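Local coordinates for protein cytosolic phospholipase A2 delta (Homo sapiens, PDB 5IZ5) that hydrolyses the sn-2 ester of glycerophospholipids in a calcium-dependent manner, with a preference for linoleic acid at that position, at residues A682-L687 with E716-S721; K742-S745 with V749-S752; C768-S773 with E779-R784. The protein carries 3 engineered substitutions. One frame throughout, in Å; residues are numbered along the deposited sequence.

Contact 1: residues A682-L687 with E716-S721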
ATOM      1  N   ALA B 682      18.049  21.393  -2.729  1.00 72.54           N
ATOM      2  CA  ALA B 682      16.857  21.578  -1.897  1.00 73.07           C
ATOM      3  C   ALA B 682      16.799  20.617  -0.679  1.00 72.58           C
ATOM      4  O   ALA B 682      15.855  19.830  -0.513  1.00 71.48           O
ATOM      5  CB  ALA B 682      15.602  21.441  -2.751  1.00 72.76           C
ATOM      6  N   PRO B 683      17.812  20.689   0.191  1.00 70.62           N
ATOM      7  CA  PRO B 683      17.882  19.882   1.413  1.00 69.46           C
ATOM      8  C   PRO B 683      16.740  20.095   2.417  1.00 67.01           C
ATOM      9  O   PRO B 683      16.574  19.266   3.313  1.00 64.66           O
ATOM     10  CB  PRO B 683      19.199  20.331   2.047  1.00 71.11           C
ATOM     11  CG  PRO B 683      19.498  21.658   1.436  1.00 70.99           C
ATOM     12  CD  PRO B 683      18.991  21.554   0.040  1.00 70.41           C
ATOM     13  N   PHE B 684      15.982  21.186   2.288  1.00 65.47           N
ATOM     14  CA  PHE B 684      14.850  21.450   3.181  1.00 64.81           C
ATOM     15  C   PHE B 684      13.502  21.202   2.523  1.00 63.40           C
ATOM     16  O   PHE B 684      12.474  21.275   3.199  1.00 61.93           O
ATOM     17  CB  PHE B 684      14.897  22.889   3.701  1.00 65.22           C
ATOM     18  CG  PHE B 684      16.166  23.223   4.408  1.00 67.63           C
ATOM     19  CD1 PHE B 684      16.411  22.732   5.681  1.00 66.89           C
ATOM     20  CD2 PHE B 684      17.119  24.026   3.800  1.00 68.54           C
ATOM     21  CE1 PHE B 684      17.584  23.040   6.335  1.00 66.78           C
ATOM     22  CE2 PHE B 684      18.294  24.339   4.452  1.00 68.23           C
ATOM     23  CZ  PHE B 684      18.530  23.846   5.720  1.00 68.64           C
ATOM     24  N   GLU B 685      13.506  20.902   1.222  1.00 66.09           N
ATOM     25  CA  GLU B 685      12.269  20.751   0.456  1.00 66.77           C
ATOM     26  C   GLU B 685      11.369  19.684   1.064  1.00 65.41           C
ATOM     27  O   GLU B 685      10.207  19.952   1.370  1.00 64.76           O
ATOM     28  CB  GLU B 685      12.583  20.400  -1.003  1.00 72.08           C
ATOM     29  CG  GLU B 685      11.359  20.217  -1.896  1.00 75.12           C
ATOM     30  CD  GLU B 685      11.691  19.863  -3.339  1.00 76.59           C
ATOM     31  OE1 GLU B 685      12.866  19.957  -3.770  1.00 76.28           O
ATOM     32  OE2 GLU B 685      10.741  19.508  -4.060  1.00 78.86           O
ATOM     33  N   ALA B 686      11.917  18.484   1.244  1.00 64.23           N
ATOM     34  CA  ALA B 686      11.168  17.364   1.799  1.00 65.13           C
ATOM     35  C   ALA B 686      10.588  17.722   3.162  1.00 64.15           C
ATOM     36  O   ALA B 686       9.409  17.495   3.389  1.00 65.40           O
ATOM     37  CB  ALA B 686      12.042  16.113   1.900  1.00 66.90           C
ATOM     38  N   LEU B 687      11.409  18.286   4.053  1.00 62.57           N
ATOM     39  CA  LEU B 687      10.947  18.651   5.401  1.00 62.44           C
ATOM     40  C   LEU B 687       9.807  19.668   5.345  1.00 59.33           C
ATOM     41  O   LEU B 687       8.856  19.569   6.112  1.00 54.17           O
ATOM     42  CB  LEU B 687      12.083  19.196   6.289  1.00 63.80           C
ATOM     43  CG  LEU B 687      12.565  18.344   7.473  1.00 65.16           C
ATOM     44  CD1 LEU B 687      13.542  19.160   8.304  1.00 66.27           C
ATOM     45  CD2 LEU B 687      11.426  17.864   8.359  1.00 65.42           C
ATOM     46  N   GLU B 716      25.778  20.993   8.831  1.00 62.05           N
ATOM     47  CA  GLU B 716      25.648  19.562   9.084  1.00 59.53           C
ATOM     48  C   GLU B 716      24.372  19.191   9.850  1.00 59.87           C
ATOM     49  O   GLU B 716      23.858  18.080   9.702  1.00 60.25           O
ATOM     50  CB  GLU B 716      26.855  19.049   9.866  1.00 58.17           C
ATOM     51  CG  GLU B 716      28.156  18.966   9.078  1.00 57.88           C
ATOM     52  CD  GLU B 716      28.986  20.239   9.125  1.00 57.25           C
ATOM     53  OE1 GLU B 716      28.440  21.310   9.447  1.00 52.49           O
ATOM     54  OE2 GLU B 716      30.193  20.171   8.824  1.00 57.07           O
ATOM     55  N   CYS B 717      23.859  20.116  10.653  1.00 58.51           N
ATOM     56  CA  CYS B 717      22.726  19.831  11.513  1.00 57.94           C
ATOM     57  C   CYS B 717      21.878  21.065  11.758  1.00 55.04           C
ATOM     58  O   CYS B 717      22.398  22.111  12.136  1.00 57.83           O
ATOM     59  CB  CYS B 717      23.243  19.301  12.842  1.00 60.91           C
ATOM     60  SG  CYS B 717      21.943  18.792  13.978  1.00 66.97           S
ATOM     61  N   HIS B 718      20.572  20.940  11.538  1.00 54.87           N
ATOM     62  CA  HIS B 718      19.624  22.013  11.817  1.00 54.84           C
ATOM     63  C   HIS B 718      18.538  21.543  12.760  1.00 53.97           C
ATOM     64  O   HIS B 718      17.940  20.488  12.548  1.00 52.76           O
ATOM     65  CB  HIS B 718      18.947  22.471  10.534  1.00 56.16           C
ATOM     66  CG  HIS B 718      19.874  23.121   9.563  1.00 58.01           C
ATOM     67  ND1 HIS B 718      19.896  24.484   9.349  1.00 59.98           N
ATOM     68  CD2 HIS B 718      20.810  22.595   8.741  1.00 60.38           C
ATOM     69  CE1 HIS B 718      20.806  24.766   8.433  1.00 61.29           C
ATOM     70  NE2 HIS B 718      21.373  23.637   8.049  1.00 61.37           N
ATOM     71  N   LEU B 719      18.265  22.355  13.776  1.00 54.34           N
ATOM     72  CA  LEU B 719      17.239  22.055  14.764  1.00 54.81           C
ATOM     73  C   LEU B 719      15.930  22.733  14.400  1.00 54.86           C
ATOM     74  O   LEU B 719      15.895  23.943  14.174  1.00 53.62           O
ATOM     75  CB  LEU B 719      17.689  22.534  16.149  1.00 54.49           C
ATOM     76  CG  LEU B 719      16.673  22.420  17.289  1.00 55.21           C
ATOM     77  CD1 LEU B 719      16.418  20.966  17.645  1.00 54.94           C
ATOM     78  CD2 LEU B 719      17.168  23.181  18.506  1.00 56.08           C
ATOM     79  N   PHE B 720      14.856  21.950  14.340  1.00 56.40           N
ATOM     80  CA  PHE B 720      13.517  22.491  14.169  1.00 57.14           C
ATOM     81  C   PHE B 720      12.666  22.001  15.313  1.00 59.76           C
ATOM     82  O   PHE B 720      12.403  20.805  15.426  1.00 61.87           O
ATOM     83  CB  PHE B 720      12.932  22.076  12.827  1.00 55.58           C
ATOM     84  CG  PHE B 720      13.697  22.625  11.656  1.00 55.65           C
ATOM     85  CD1 PHE B 720      13.592  23.969  11.316  1.00 54.77           C
ATOM     86  CD2 PHE B 720      14.541  21.812  10.910  1.00 54.97           C
ATOM     87  CE1 PHE B 720      14.299  24.483  10.240  1.00 55.33           C
ATOM     88  CE2 PHE B 720      15.252  22.319   9.836  1.00 55.36           C
ATOM     89  CZ  PHE B 720      15.133  23.657   9.501  1.00 56.61           C
ATOM     90  N   SER B 721      12.252  22.935  16.161  1.00 62.57           N
ATOM     91  CA  SER B 721      11.568  22.607  17.390  1.00 64.94           C
ATOM     92  C   SER B 721      10.730  23.783  17.880  1.00 69.01           C
ATOM     93  O   SER B 721      11.148  24.941  17.807  1.00 70.15           O
ATOM     94  CB  SER B 721      12.596  22.190  18.446  1.00 65.23           C
ATOM     95  OG  SER B 721      12.451  22.901  19.653  1.00 65.27           O
TER

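Contact 2: residues K742-S745 with V749-S752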
ATOM      1  N   LYS B 742      35.224  19.296   4.503  1.00 65.47           N
ATOM      2  CA  LYS B 742      36.248  19.625   3.502  1.00 70.86           C
ATOM      3  C   LYS B 742      37.614  19.763   4.198  1.00 72.44           C
ATOM      4  O   LYS B 742      38.629  19.274   3.697  1.00 71.07           O
ATOM      5  CB  LYS B 742      35.906  20.920   2.762  1.00 73.32           C
ATOM      6  CG  LYS B 742      36.036  20.852   1.241  1.00 76.33           C
ATOM      7  CD  LYS B 742      35.239  21.952   0.546  1.00 78.44           C
ATOM      8  CE  LYS B 742      33.810  22.060   1.073  1.00 79.42           C
ATOM      9  NZ  LYS B 742      32.828  22.476   0.036  1.00 80.03           N
ATOM     10  N   ASP B 743      37.606  20.392   5.374  1.00 73.06           N
ATOM     11  CA  ASP B 743      38.835  20.721   6.108  1.00 73.43           C
ATOM     12  C   ASP B 743      39.231  19.644   7.116  1.00 74.08           C
ATOM     13  O   ASP B 743      40.421  19.394   7.314  1.00 77.49           O
ATOM     14  CB  ASP B 743      38.680  22.047   6.861  1.00 72.72           C
ATOM     15  CG  ASP B 743      38.201  23.176   5.977  1.00 73.96           C
ATOM     16  OD1 ASP B 743      38.692  23.290   4.834  1.00 73.20           O
ATOM     17  OD2 ASP B 743      37.332  23.949   6.433  1.00 75.19           O
ATOM     18  N   HIS B 744      38.238  19.012   7.746  1.00 72.55           N
ATOM     19  CA  HIS B 744      38.466  18.172   8.921  1.00 72.53           C
ATOM     20  C   HIS B 744      38.265  16.692   8.626  1.00 72.56           C
ATOM     21  O   HIS B 744      37.268  16.306   8.024  1.00 73.10           O
ATOM     22  CB  HIS B 744      37.524  18.592  10.055  1.00 73.38           C
ATOM     23  CG  HIS B 744      37.579  20.053  10.359  1.00 74.83           C
ATOM     24  ND1 HIS B 744      37.083  20.997   9.490  1.00 76.34           N
ATOM     25  CD2 HIS B 744      38.074  20.737  11.418  1.00 76.05           C
ATOM     26  CE1 HIS B 744      37.268  22.203   9.998  1.00 76.39           C
ATOM     27  NE2 HIS B 744      37.866  22.073  11.169  1.00 77.31           N
ATOM     28  N   SER B 745      39.215  15.871   9.066  1.00 69.40           N
ATOM     29  CA  SER B 745      39.124  14.418   8.929  1.00 67.61           C
ATOM     30  C   SER B 745      38.323  13.795  10.063  1.00 65.16           C
ATOM     31  O   SER B 745      37.923  12.637   9.981  1.00 60.82           O
ATOM     32  CB  SER B 745      40.520  13.804   8.940  1.00 68.47           C
ATOM     33  OG  SER B 745      41.124  13.947  10.216  1.00 69.99           O
ATOM     34  N   VAL B 749      39.243  18.135  14.117  1.00 78.73           N
ATOM     35  CA  VAL B 749      40.575  17.694  13.697  1.00 79.19           C
ATOM     36  C   VAL B 749      40.857  18.123  12.258  1.00 80.66           C
ATOM     37  O   VAL B 749      40.245  17.611  11.327  1.00 82.92           O
ATOM     38  CB  VAL B 749      40.713  16.158  13.797  1.00 78.62           C
ATOM     39  CG1 VAL B 749      42.061  15.696  13.254  1.00 78.33           C
ATOM     40  CG2 VAL B 749      40.523  15.695  15.236  1.00 78.42           C
ATOM     41  N   GLN B 750      41.808  19.041  12.087  1.00 83.20           N
ATOM     42  CA  GLN B 750      42.234  19.510  10.761  1.00 82.63           C
ATOM     43  C   GLN B 750      42.928  18.365  10.040  1.00 82.61           C
ATOM     44  O   GLN B 750      43.329  17.387  10.676  1.00 81.01           O
ATOM     45  CB  GLN B 750      43.219  20.674  10.894  1.00 83.33           C
ATOM     46  CG  GLN B 750      42.683  21.904  11.618  1.00 84.64           C
ATOM     47  CD  GLN B 750      41.717  22.735  10.789  1.00 86.22           C
ATOM     48  OE1 GLN B 750      40.782  23.328  11.330  1.00 86.81           O
ATOM     49  NE2 GLN B 750      41.941  22.795   9.480  1.00 86.07           N
ATOM     50  N   ARG B 751      43.105  18.478   8.727  1.00 84.42           N
ATOM     51  CA  ARG B 751      43.710  17.373   7.993  1.00 86.79           C
ATOM     52  C   ARG B 751      44.992  17.698   7.227  1.00 87.66           C
ATOM     53  O   ARG B 751      45.089  18.722   6.548  1.00 86.01           O
ATOM     54  CB  ARG B 751      42.678  16.712   7.072  1.00 88.46           C
ATOM     55  CG  ARG B 751      42.975  15.248   6.739  1.00 90.47           C
ATOM     56  CD  ARG B 751      43.827  14.541   7.798  1.00 89.52           C
ATOM     57  NE  ARG B 751      43.736  13.084   7.803  1.00 90.57           N
ATOM     58  CZ  ARG B 751      44.650  12.273   8.339  1.00 94.17           C
ATOM     59  NH1 ARG B 751      45.762  12.759   8.893  1.00 95.48           N
ATOM     60  NH2 ARG B 751      44.468  10.956   8.297  1.00 95.74           N
ATOM     61  N   SER B 752      45.982  16.817   7.395  1.00 89.66           N
ATOM     62  CA  SER B 752      47.188  16.768   6.567  1.00 92.58           C
ATOM     63  C   SER B 752      46.890  17.079   5.104  1.00 95.59           C
ATOM     64  O   SER B 752      45.860  16.647   4.576  1.00 98.35           O
ATOM     65  CB  SER B 752      47.843  15.377   6.652  1.00 93.19           C
ATOM     66  OG  SER B 752      47.384  14.519   5.609  1.00 92.95           O
TER

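Contact 3: residues C768-S773 with E779-R784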
ATOM      1  N   CYS B 768      29.173  14.191 -11.193  1.00 60.35           N
ATOM      2  CA  CYS B 768      28.767  13.784  -9.850  1.00 59.63           C
ATOM      3  C   CYS B 768      28.438  12.298  -9.897  1.00 57.38           C
ATOM      4  O   CYS B 768      27.500  11.900 -10.589  1.00 58.82           O
ATOM      5  CB  CYS B 768      27.530  14.567  -9.400  1.00 60.09           C
ATOM      6  SG  CYS B 768      26.776  13.991  -7.857  1.00 60.91           S
ATOM      7  N   PRO B 769      29.207  11.468  -9.172  1.00 54.98           N
ATOM      8  CA  PRO B 769      28.995  10.026  -9.223  1.00 55.33           C
ATOM      9  C   PRO B 769      27.845   9.513  -8.337  1.00 52.74           C
ATOM     10  O   PRO B 769      27.635   8.299  -8.259  1.00 53.85           O
ATOM     11  CB  PRO B 769      30.326   9.482  -8.715  1.00 55.42           C
ATOM     12  CG  PRO B 769      30.745  10.491  -7.705  1.00 55.31           C
ATOM     13  CD  PRO B 769      30.262  11.823  -8.209  1.00 55.28           C
ATOM     14  N   TYR B 770      27.103  10.412  -7.694  1.00 50.04           N
ATOM     15  CA  TYR B 770      26.055  10.019  -6.752  1.00 48.56           C
ATOM     16  C   TYR B 770      24.658  10.293  -7.302  1.00 47.36           C
ATOM     17  O   TYR B 770      23.703  10.436  -6.548  1.00 45.54           O
ATOM     18  CB  TYR B 770      26.260  10.763  -5.439  1.00 47.82           C
ATOM     19  CG  TYR B 770      27.660  10.617  -4.882  1.00 48.38           C
ATOM     20  CD1 TYR B 770      28.179   9.363  -4.589  1.00 48.95           C
ATOM     21  CD2 TYR B 770      28.463  11.732  -4.645  1.00 48.56           C
ATOM     22  CE1 TYR B 770      29.457   9.218  -4.072  1.00 48.41           C
ATOM     23  CE2 TYR B 770      29.744  11.599  -4.125  1.00 48.18           C
ATOM     24  CZ  TYR B 770      30.237  10.342  -3.843  1.00 48.37           C
ATOM     25  OH  TYR B 770      31.503  10.206  -3.327  1.00 45.93           O
ATOM     26  N   THR B 771      24.545  10.369  -8.621  1.00 48.28           N
ATOM     27  CA  THR B 771      23.262  10.622  -9.267  1.00 49.52           C
ATOM     28  C   THR B 771      22.324   9.414  -9.106  1.00 49.40           C
ATOM     29  O   THR B 771      22.782   8.278  -8.990  1.00 48.13           O
ATOM     30  CB  THR B 771      23.450  11.009 -10.757  1.00 49.99           C
ATOM     31  OG1 THR B 771      22.191  11.394 -11.315  1.00 56.54           O
ATOM     32  CG2 THR B 771      24.033   9.867 -11.581  1.00 50.77           C
ATOM     33  N   LEU B 772      21.021   9.687  -9.110  1.00 49.15           N
ATOM     34  CA  LEU B 772      19.983   8.701  -8.775  1.00 52.16           C
ATOM     35  C   LEU B 772      20.200   7.327  -9.393  1.00 52.27           C
ATOM     36  O   LEU B 772      20.215   6.319  -8.695  1.00 52.23           O
ATOM     37  CB  LEU B 772      18.604   9.218  -9.199  1.00 51.78           C
ATOM     38  CG  LEU B 772      17.387   8.369  -8.821  1.00 52.35           C
ATOM     39  CD1 LEU B 772      17.274   8.204  -7.316  1.00 52.72           C
ATOM     40  CD2 LEU B 772      16.129   9.008  -9.386  1.00 53.42           C
ATOM     41  N   SER B 773      20.379   7.285 -10.702  1.00 51.55           N
ATOM     42  CA  SER B 773      20.422   6.004 -11.389  1.00 51.78           C
ATOM     43  C   SER B 773      21.777   5.320 -11.369  1.00 51.06           C
ATOM     44  O   SER B 773      21.851   4.170 -11.753  1.00 51.35           O
ATOM     45  CB  SER B 773      19.918   6.137 -12.819  1.00 54.46           C
ATOM     46  OG  SER B 773      18.537   6.465 -12.817  1.00 58.57           O
ATOM     47  N   GLU B 779      35.268   2.553  -5.269  1.00 61.83           N
ATOM     48  CA  GLU B 779      35.423   2.458  -3.811  1.00 65.49           C
ATOM     49  C   GLU B 779      35.863   3.793  -3.223  1.00 64.41           C
ATOM     50  O   GLU B 779      35.438   4.175  -2.135  1.00 66.19           O
ATOM     51  CB  GLU B 779      36.400   1.341  -3.432  1.00 69.73           C
ATOM     52  CG  GLU B 779      35.923  -0.043  -3.861  1.00 73.79           C
ATOM     53  CD  GLU B 779      36.409  -1.175  -2.968  1.00 77.65           C
ATOM     54  OE1 GLU B 779      36.037  -2.336  -3.238  1.00 82.17           O
ATOM     55  OE2 GLU B 779      37.151  -0.921  -1.996  1.00 81.73           O
ATOM     56  N   GLU B 780      36.693   4.502  -3.979  1.00 64.17           N
ATOM     57  CA  GLU B 780      37.085   5.874  -3.678  1.00 64.83           C
ATOM     58  C   GLU B 780      35.870   6.767  -3.401  1.00 61.93           C
ATOM     59  O   GLU B 780      35.802   7.424  -2.364  1.00 60.15           O
ATOM     60  CB  GLU B 780      37.882   6.434  -4.863  1.00 72.11           C
ATOM     61  CG  GLU B 780      38.940   7.467  -4.517  1.00 77.77           C
ATOM     62  CD  GLU B 780      39.685   7.971  -5.750  1.00 83.84           C
ATOM     63  OE1 GLU B 780      40.621   8.788  -5.586  1.00 83.57           O
ATOM     64  OE2 GLU B 780      39.338   7.556  -6.881  1.00 85.79           O
ATOM     65  N   ASP B 781      34.915   6.782  -4.334  1.00 58.91           N
ATOM     66  CA  ASP B 781      33.706   7.613  -4.225  1.00 58.46           C
ATOM     67  C   ASP B 781      32.737   7.132  -3.145  1.00 56.81           C
ATOM     68  O   ASP B 781      32.040   7.937  -2.528  1.00 54.89           O
ATOM     69  CB  ASP B 781      32.964   7.672  -5.566  1.00 60.77           C
ATOM     70  CG  ASP B 781      33.726   8.444  -6.632  1.00 62.00           C
ATOM     71  OD1 ASP B 781      34.505   9.355  -6.279  1.00 63.14           O
ATOM     72  OD2 ASP B 781      33.532   8.146  -7.828  1.00 62.58           O
ATOM     73  N   PHE B 782      32.672   5.819  -2.941  1.00 57.24           N
ATOM     74  CA  PHE B 782      31.852   5.241  -1.879  1.00 56.38           C
ATOM     75  C   PHE B 782      32.332   5.737  -0.521  1.00 56.65           C
ATOM     76  O   PHE B 782      31.536   6.231   0.281  1.00 52.67           O
ATOM     77  CB  PHE B 782      31.931   3.713  -1.923  1.00 55.76           C
ATOM     78  CG  PHE B 782      31.128   3.028  -0.850  1.00 55.80           C
ATOM     79  CD1 PHE B 782      29.853   2.543  -1.119  1.00 55.15           C
ATOM     80  CD2 PHE B 782      31.646   2.859   0.427  1.00 54.76           C
ATOM     81  CE1 PHE B 782      29.108   1.906  -0.137  1.00 55.13           C
ATOM     82  CE2 PHE B 782      30.906   2.222   1.413  1.00 55.23           C
ATOM     83  CZ  PHE B 782      29.636   1.744   1.130  1.00 54.40           C
ATOM     84  N   GLU B 783      33.637   5.599  -0.280  1.00 59.21           N
ATOM     85  CA  GLU B 783      34.242   5.952   1.010  1.00 61.37           C
ATOM     86  C   GLU B 783      34.054   7.420   1.371  1.00 58.36           C
ATOM     87  O   GLU B 783      33.718   7.736   2.506  1.00 58.53           O
ATOM     88  CB  GLU B 783      35.733   5.589   1.041  1.00 64.31           C
ATOM     89  CG  GLU B 783      36.001   4.098   1.202  1.00 68.39           C
ATOM     90  CD  GLU B 783      35.584   3.558   2.564  1.00 72.80           C
ATOM     91  OE1 GLU B 783      35.949   4.165   3.589  1.00 77.50           O
ATOM     92  OE2 GLU B 783      34.886   2.525   2.618  1.00 71.61           O
ATOM     93  N   ARG B 784      34.244   8.308   0.401  1.00 58.74           N
ATOM     94  CA  ARG B 784      34.033   9.741   0.621  1.00 60.24           C
ATOM     95  C   ARG B 784      32.625  10.061   1.111  1.00 58.31           C
ATOM     96  O   ARG B 784      32.454  10.802   2.080  1.00 60.09           O
ATOM     97  CB  ARG B 784      34.295  10.529  -0.659  1.00 64.92           C
ATOM     98  CG  ARG B 784      35.768  10.766  -0.950  1.00 69.49           C
ATOM     99  CD  ARG B 784      35.931  11.571  -2.232  1.00 73.93           C
ATOM    100  NE  ARG B 784      36.905  11.018  -3.173  1.00 77.96           N
ATOM    101  CZ  ARG B 784      37.963  11.652  -3.676  1.00 82.55           C
ATOM    102  NH1 ARG B 784      38.268  12.896  -3.320  1.00 83.70           N
ATOM    103  NH2 ARG B 784      38.730  11.009  -4.550  1.00 84.78           N
TER

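Contact 1: residues A682-L687 with E716-S721
Phe-684 drives the edge of its ring into the face of His-718, and the geometry is that of a T-shaped pair: the centroids are 4.9 Å apart and the planes stand at 86°. From CB, which heads toward the strand, chi1 of -57° sets CG anti to the carbonyl carbon and carries the ring forward to the two aromatic residues facing it. CD1 is the first ring atom to make contact, 4.1 Å from CZ of Phe-720. CE1 is shared, since it still lies beside that same CZ while also reaching CG of His-718 at 4.0 Å. At the tip, CZ stands over the centre of the imidazole, 3.7 Å from CE1 of His-718. The rotation of the imidazole is also held by its NE2, hydrogen-bonded to the backbone N of Arg-715. Three residues on, inside the helix, Leu-687 brings its CD1 to 3.8 Å from CD2 of Phe-720, which gives Phe-720 a second apolar neighbour beside Phe-684. The strand backbone pairs with His-733 and Leu-731 of strand 730-734, and His-733 NE2 also bonds Pro-683 O, tying the helix entrance to the sheet. All four touching side chains are buried. A helix start laid against alternate residues of an outlying antiparallel strand in the mixed sheet is alpha/beta packing, here in the patatin-like catalytic domain.

Contact 2: residues K742-S745 with V749-S752
His-744 and Gln-750 form an antiparallel non-hydrogen-bonded pair with their CA atoms 4.4 Å apart, and next to it Ser-745 N donates a weak hydrogen bond to Val-749 O (3.0 Å, 131° at the hydrogen). The same carbonyl oxygen receives a CA-H...O contact from His-744 CA, at 3.0 Å, so two neighbouring residues converge on one acceptor. Although the CB atoms of the pair diverge, the side chains end up lying side by side and pointing the same way. Gln-750 achieves this by bending at chi2 (-75°), which brings its OE1 to 3.2 Å from NE2 of His-744; ring and amide planes remain 60° apart. The other ring nitrogen, ND1, is hydrogen-bonded to the carbonyl O of Ser-740. With only three residues between the segments, the arrangement is a short hairpin-like reversal in the surface loops that follow strand 730-734, and the chain turns a corner at Ser-745. A leucine in place of His-744 would probably leave Ser-740 O without its ND1 partner and Gln-750 OE1 without the polar neighbour that the ring provides. Beyond the pair, Arg-751 runs its chain alongside Ser-745, CD at 3.6 Å and the guanidinium NE at 3.5 Å from CB of that serine. At its far end NH2 makes a salt bridge with Glu-755, while a bound sulfate sits about 3 Å from the arginine side chain. Ser-745 OG meets CG1 of Val-749 at 3.6 Å and lies close to Arg-751 NE as well.

Contact 3: residues C768-S773 with E779-R784
Tyr-770 OH donates a hydrogen bond to Asp-781 O, the backbone carbonyl of a residue in the first turn of helix 779-794. At 2.5 Å between OH and O it is very short, a length to be read with some caution, but its direction is clear. The acceptor lies near the plane of the phenol ring, at its edge, and CE1 of Tyr-770 comes to 3.3 Å from the same Asp-781 O. A chi1 of -52° aims the ring at the helix. Pro-769 covers one ring face, its CG 3.8 Å above the plane and over the centre, and the ring of Tyr-777 makes an edge-to-face pair with the tyrosine. The proline also faces the helix: CB and CG each stand 3.6 Å from OD2 of Asp-781. At the start of the tyrosine, its N bonds Cys-768 SG at 3.6 Å, a usual length for sulfur, and fairly straight at 158°. Tyr-770 O bonds Arg-337, and the tyrosine side chain lies about 9 Å from substrate-binding Gly-334. The donor role of the phenol suggests that it is un-ionised, its proton going to a main-chain acceptor, and no salt bridge joins segments 768-773 and 779-784.

The three contacts follow one another along the C-terminal part of the catalytic region, and none touches another; their centres lie 21 to 25 Å apart. Contact 1 is buried, built from aromatic and aliphatic side chains, and joins a helix start to a strand of the mixed sheet. Contact 2 is the surface member, about 45 Å from the centre of the chain, where backbone pairing and polar side chains prevail. Contact 3 is intermediate, partly buried, and rests on one side-chain-to-backbone bond between a loop and a helix. Helix 779-794 comes near both contacts 1 and 3: it supplies a segment to contact 3, and its Tyr-791 and Asn-792 touch Glu-716, at the start of segment 716-721.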